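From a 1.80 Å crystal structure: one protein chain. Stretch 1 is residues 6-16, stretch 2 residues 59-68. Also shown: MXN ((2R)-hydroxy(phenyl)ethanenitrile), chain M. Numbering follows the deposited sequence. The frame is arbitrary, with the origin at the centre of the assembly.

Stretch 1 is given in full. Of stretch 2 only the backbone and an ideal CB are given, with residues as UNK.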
# COMPACT_ATOMS: atom_id res chain seq x y z
N ILE A 6 7.83 13.66 -4.71
CA ILE A 6 7.83 12.23 -5.09
C ILE A 6 6.51 11.53 -4.69
O ILE A 6 6.03 11.69 -3.57
CB ILE A 6 9.04 11.53 -4.45
CG1 ILE A 6 10.32 12.00 -5.15
CG2 ILE A 6 8.93 10.02 -4.52
CD1 ILE A 6 11.58 11.84 -4.32
N VAL A 7 5.99 10.72 -5.61
CA VAL A 7 4.65 10.12 -5.50
C VAL A 7 4.77 8.61 -5.36
O VAL A 7 5.41 7.97 -6.19
CB VAL A 7 3.83 10.36 -6.79
CG1 VAL A 7 2.50 9.60 -6.75
CG2 VAL A 7 3.58 11.85 -7.02
N ARG A 8 4.12 8.06 -4.33
CA ARG A 8 3.99 6.62 -4.16
C ARG A 8 2.69 6.16 -4.78
O ARG A 8 1.65 6.78 -4.61
CB ARG A 8 4.01 6.23 -2.68
CG ARG A 8 5.29 6.58 -1.94
CD ARG A 8 6.42 5.61 -2.28
NE ARG A 8 6.26 4.30 -1.65
CZ ARG A 8 6.76 3.16 -2.12
NH1 ARG A 8 7.44 3.10 -3.28
NH2 ARG A 8 6.57 2.03 -1.44
N HIS A 9 2.76 5.04 -5.49
CA HIS A 9 1.63 4.46 -6.19
C HIS A 9 1.51 3.04 -5.65
O HIS A 9 2.36 2.18 -5.92
CB HIS A 9 1.92 4.49 -7.69
CG HIS A 9 0.91 3.79 -8.55
ND1 HIS A 9 -0.34 4.29 -8.79
CD2 HIS A 9 1.02 2.67 -9.31
CE1 HIS A 9 -0.99 3.49 -9.62
NE2 HIS A 9 -0.19 2.50 -9.96
N ILE A 10 0.45 2.80 -4.87
CA ILE A 10 0.24 1.52 -4.22
C ILE A 10 -1.08 0.93 -4.66
O ILE A 10 -2.10 1.56 -4.52
CB ILE A 10 0.22 1.60 -2.67
CG1 ILE A 10 1.37 2.44 -2.13
CG2 ILE A 10 0.24 0.19 -2.10
CD1 ILE A 10 2.75 1.91 -2.39
N VAL A 11 -1.01 -0.32 -5.10
CA VAL A 11 -2.12 -1.08 -5.64
C VAL A 11 -2.29 -2.31 -4.78
O VAL A 11 -1.33 -3.04 -4.51
CB VAL A 11 -1.83 -1.51 -7.09
CG1 VAL A 11 -2.97 -2.36 -7.66
CG2 VAL A 11 -1.56 -0.28 -7.95
N PHE A 12 -3.52 -2.55 -4.33
CA PHE A 12 -3.90 -3.85 -3.76
C PHE A 12 -4.93 -4.47 -4.72
O PHE A 12 -5.84 -3.78 -5.16
CB PHE A 12 -4.63 -3.73 -2.41
CG PHE A 12 -3.82 -3.17 -1.27
CD1 PHE A 12 -2.44 -3.09 -1.28
CD2 PHE A 12 -4.50 -2.77 -0.13
CE1 PHE A 12 -1.75 -2.60 -0.19
CE2 PHE A 12 -3.81 -2.28 0.97
CZ PHE A 12 -2.44 -2.20 0.94
N ASN A 13 -4.81 -5.76 -5.03
CA ASN A 13 -5.83 -6.43 -5.81
C ASN A 13 -6.10 -7.86 -5.36
O ASN A 13 -5.42 -8.41 -4.48
CB ASN A 13 -5.54 -6.35 -7.34
CG ASN A 13 -4.67 -7.48 -7.84
OD1 ASN A 13 -3.73 -7.90 -7.18
ND2 ASN A 13 -4.98 -7.99 -9.05
N ARG A 14 -7.13 -8.42 -5.98
CA ARG A 14 -7.50 -9.80 -5.90
C ARG A 14 -7.84 -10.18 -7.33
O ARG A 14 -8.53 -9.42 -8.01
CB ARG A 14 -8.74 -9.96 -5.01
CG ARG A 14 -9.13 -11.40 -4.74
CD ARG A 14 -10.55 -11.49 -4.18
NE ARG A 14 -10.89 -12.90 -4.01
CZ ARG A 14 -10.52 -13.66 -2.98
NH1 ARG A 14 -9.80 -13.17 -1.96
NH2 ARG A 14 -10.87 -14.95 -2.96
N TYR A 15 -7.32 -11.32 -7.77
CA TYR A 15 -7.52 -11.80 -9.14
C TYR A 15 -8.82 -12.57 -9.29
O TYR A 15 -9.29 -13.21 -8.35
CB TYR A 15 -6.36 -12.67 -9.60
CG TYR A 15 -5.14 -11.83 -9.89
CD1 TYR A 15 -5.02 -11.16 -11.11
CD2 TYR A 15 -4.13 -11.67 -8.94
CE1 TYR A 15 -3.92 -10.37 -11.40
CE2 TYR A 15 -3.01 -10.89 -9.22
CZ TYR A 15 -2.92 -10.24 -10.44
OH TYR A 15 -1.85 -9.43 -10.73
N LYS A 16 -9.37 -12.52 -10.50
CA LYS A 16 -10.55 -13.31 -10.82
C LYS A 16 -10.23 -14.79 -10.67
O LYS A 16 -9.14 -15.24 -11.04
CB LYS A 16 -10.97 -13.02 -12.24
CG LYS A 16 -11.35 -11.57 -12.47
CD LYS A 16 -12.81 -11.38 -12.71
CE LYS A 16 -13.11 -9.91 -12.89
NZ LYS A 16 -14.37 -9.71 -13.63
N UNK A 59 -8.93 -8.06 4.00
CA UNK A 59 -10.25 -7.88 3.41
C UNK A 59 -10.38 -8.49 2.02
O UNK A 59 -11.00 -7.91 1.14
CB UNK A 59 -10.58 -6.39 3.34
N UNK A 60 -9.81 -9.68 1.84
CA UNK A 60 -9.89 -10.40 0.58
C UNK A 60 -8.88 -9.99 -0.48
O UNK A 60 -8.79 -10.65 -1.51
CB UNK A 60 -11.30 -10.23 0.00
N UNK A 61 -8.10 -8.92 -0.24
CA UNK A 61 -7.00 -8.57 -1.15
C UNK A 61 -5.83 -9.53 -0.93
O UNK A 61 -5.48 -9.86 0.20
CB UNK A 61 -6.55 -7.12 -0.94
N UNK A 62 -5.24 -9.98 -2.02
CA UNK A 62 -4.19 -10.99 -1.97
C UNK A 62 -2.81 -10.50 -2.36
O UNK A 62 -1.84 -11.11 -1.95
CB UNK A 62 -4.57 -12.16 -2.88
N UNK A 63 -2.75 -9.46 -3.17
CA UNK A 63 -1.50 -8.95 -3.73
C UNK A 63 -1.38 -7.44 -3.52
O UNK A 63 -2.39 -6.70 -3.57
CB UNK A 63 -1.41 -9.28 -5.22
N UNK A 64 -0.14 -7.00 -3.29
CA UNK A 64 0.20 -5.59 -3.23
C UNK A 64 1.32 -5.31 -4.22
O UNK A 64 2.20 -6.16 -4.43
CB UNK A 64 0.61 -5.18 -1.81
N UNK A 65 1.28 -4.12 -4.79
CA UNK A 65 2.30 -3.64 -5.73
C UNK A 65 2.61 -2.19 -5.38
O UNK A 65 1.69 -1.37 -5.22
CB UNK A 65 1.83 -3.77 -7.18
N UNK A 66 3.90 -1.87 -5.29
CA UNK A 66 4.32 -0.52 -4.95
C UNK A 66 5.28 -0.02 -6.01
O UNK A 66 6.11 -0.78 -6.53
CB UNK A 66 4.97 -0.47 -3.56
N UNK A 67 5.18 1.27 -6.30
CA UNK A 67 6.15 1.93 -7.19
C UNK A 67 6.22 3.42 -6.87
O UNK A 67 5.40 3.97 -6.12
CB UNK A 67 5.77 1.72 -8.66
N UNK A 68 7.24 4.06 -7.42
CA UNK A 68 7.53 5.43 -7.10
C UNK A 68 7.67 6.20 -8.40
O UNK A 68 8.29 5.71 -9.33
CB UNK A 68 8.79 5.55 -6.24
C1 MXN M . -1.32 0.10 -13.51
C2 MXN M . -2.44 -0.31 -14.22
C3 MXN M . -2.51 -0.15 -15.60
C4 MXN M . -1.44 0.43 -16.27
C5 MXN M . -0.32 0.86 -15.57
C6 MXN M . -0.25 0.69 -14.19
C7 MXN M . -1.32 -0.07 -12.03
C8 MXN M . -2.46 0.75 -11.54
N9 MXN M . -3.35 1.41 -11.16
O10 MXN M . -0.09 0.41 -11.46

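Position 59 precedes the strand, and no atom of stretch 1 lies within 5.5 Å of its ideal CB, so stretch 1 sets no preference. The residue is Asp59, which makes no contact with stretch 1.

At position 60 phi is 83° and psi -7°, a conformation that by itself favours glycine. The ideal CB would lie 3.8 Å from Arg14 NH1, so a small side chain is not excluded by contact alone. The residue is Gly60, and its carbonyl is an acceptor for the Arg14 side chain: Arg14 NH1 donates to Gly60 O at 2.8 Å.

At position 61 the ideal CB is 3.9 Å from Asn13 O and 4.2 Å from Phe12 CB; the nearby Phe12 side chain would suit an apolar group, aliphatic or aromatic. Phe61 packs there, with Phe61 CD1 3.8 Å from Phe12 CB and the edge of its ring near Asn13 CA.

Position 62 also points sideways, and its N donates to Asn13 O at 2.9 Å. The CB, 4.2 Å from Asn13 O, leaves the choice loose; a short polar side chain is one of several possibilities. It is Thr62; a water joins Thr62 OG1 to Tyr15 N.

From position 63 the chain runs antiparallel to stretch 1. The ideal CB here shares a face of the sheet with Asn13, 3.3 Å from Asn13 OD1 and 4.6 Å from Tyr15 CE2, so a flat or aromatic group could pack against the tyrosine. His63 does so: the edge of Tyr15 meets its ring face, centroids 5.0 Å apart and planes at 87°. His63 ND1 also hydrogen-bonds Thr62 OG1 at 2.7 Å.

Position 64 lies on the other face, its CB 3.7 Å from Phe12 CD1. A small apolar residue fits beside the ring, and Ala64 provides it.

Position 65 pairs with Val11, its N donating to Val11 O at 2.8 Å, and shares a face with Val11 and Asn13. Farther along it lie Asn13 OD1 and Tyr15 OH, favouring a long side chain, apolar near its base and polar at its tip. Tyr65 meets both demands: its CD1 packs 3.8 Å from Val11 CG1, while Tyr65 OH donates to Asn13 OD1 at 2.8 Å and accepts from Tyr15 OH at 2.7 Å.

At position 66 the CB is 3.7 Å from Arg8 NH2 and tight against Ile10 CD1 at 3.5 Å. The guanidinium calls for an acid or a polar acceptor. Glu66 forms a salt bridge, Glu66 OE1 to Arg8 NH2 at 3.0 Å; a water also bridges Glu66 OE1 and Arg8 NH1.

Position 67 shares the face of His9, its CB 4.4 Å from His9 O with the imidazole beside it, so a small or polar side chain could sit there. In Ser67, OG approaches the imidazole edge, 3.6 Å from His9 CD2, and a water links Ser67 OG to His9 O.

Position 68 has its CB 4.1 Å from Arg8 NH1 and 4.8 Å from Ile6 CG2, inviting an acceptor beside an apolar group. Thr68 offers both: OG1 accepts from Arg8 NH1 at 2.8 Å, and Thr68 CG2 touches Ile6 CG2 at 3.4 Å.

Stretch 2, residues 59-68: DGFTHAYEST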
# COMPACT_ATOMS: atom_id res chain seq x y z
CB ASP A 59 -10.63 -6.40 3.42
CG ASP A 59 -12.13 -6.17 3.19
OD1 ASP A 59 -12.93 -7.10 3.41
OD2 ASP A 59 -12.48 -5.06 2.75
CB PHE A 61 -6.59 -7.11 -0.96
CG PHE A 61 -7.64 -6.14 -1.39
CD1 PHE A 61 -7.79 -5.80 -2.74
CD2 PHE A 61 -8.51 -5.57 -0.46
CE1 PHE A 61 -8.77 -4.92 -3.15
CE2 PHE A 61 -9.50 -4.68 -0.86
CZ PHE A 61 -9.63 -4.36 -2.21
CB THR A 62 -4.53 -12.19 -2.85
OG1 THR A 62 -4.70 -11.75 -4.20
CG2 THR A 62 -5.87 -12.83 -2.37
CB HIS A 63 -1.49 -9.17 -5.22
CG HIS A 63 -1.30 -10.58 -5.64
ND1 HIS A 63 -2.28 -11.55 -5.48
CD2 HIS A 63 -0.28 -11.18 -6.30
CE1 HIS A 63 -1.85 -12.68 -6.00
NE2 HIS A 63 -0.64 -12.49 -6.50
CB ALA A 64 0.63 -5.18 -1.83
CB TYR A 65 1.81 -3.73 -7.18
CG TYR A 65 1.03 -4.97 -7.50
CD1 TYR A 65 -0.32 -5.06 -7.16
CD2 TYR A 65 1.62 -6.07 -8.13
CE1 TYR A 65 -1.06 -6.18 -7.43
CE2 TYR A 65 0.87 -7.21 -8.41
CZ TYR A 65 -0.48 -7.25 -8.07
OH TYR A 65 -1.26 -8.35 -8.32
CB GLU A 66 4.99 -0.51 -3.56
CG GLU A 66 6.01 -1.61 -3.34
CD GLU A 66 6.72 -1.50 -2.00
OE1 GLU A 66 7.72 -0.75 -1.94
OE2 GLU A 66 6.26 -2.12 -1.01
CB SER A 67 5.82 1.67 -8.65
OG SER A 67 4.50 2.01 -8.97
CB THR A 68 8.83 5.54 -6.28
OG1 THR A 68 8.69 4.85 -5.04
CG2 THR A 68 9.16 7.00 -5.98
O HOH W 1 9.13 0.55 -3.67
O HOH W 2 2.63 -0.10 -8.19
O HOH W 3 -6.25 -13.21 -5.88
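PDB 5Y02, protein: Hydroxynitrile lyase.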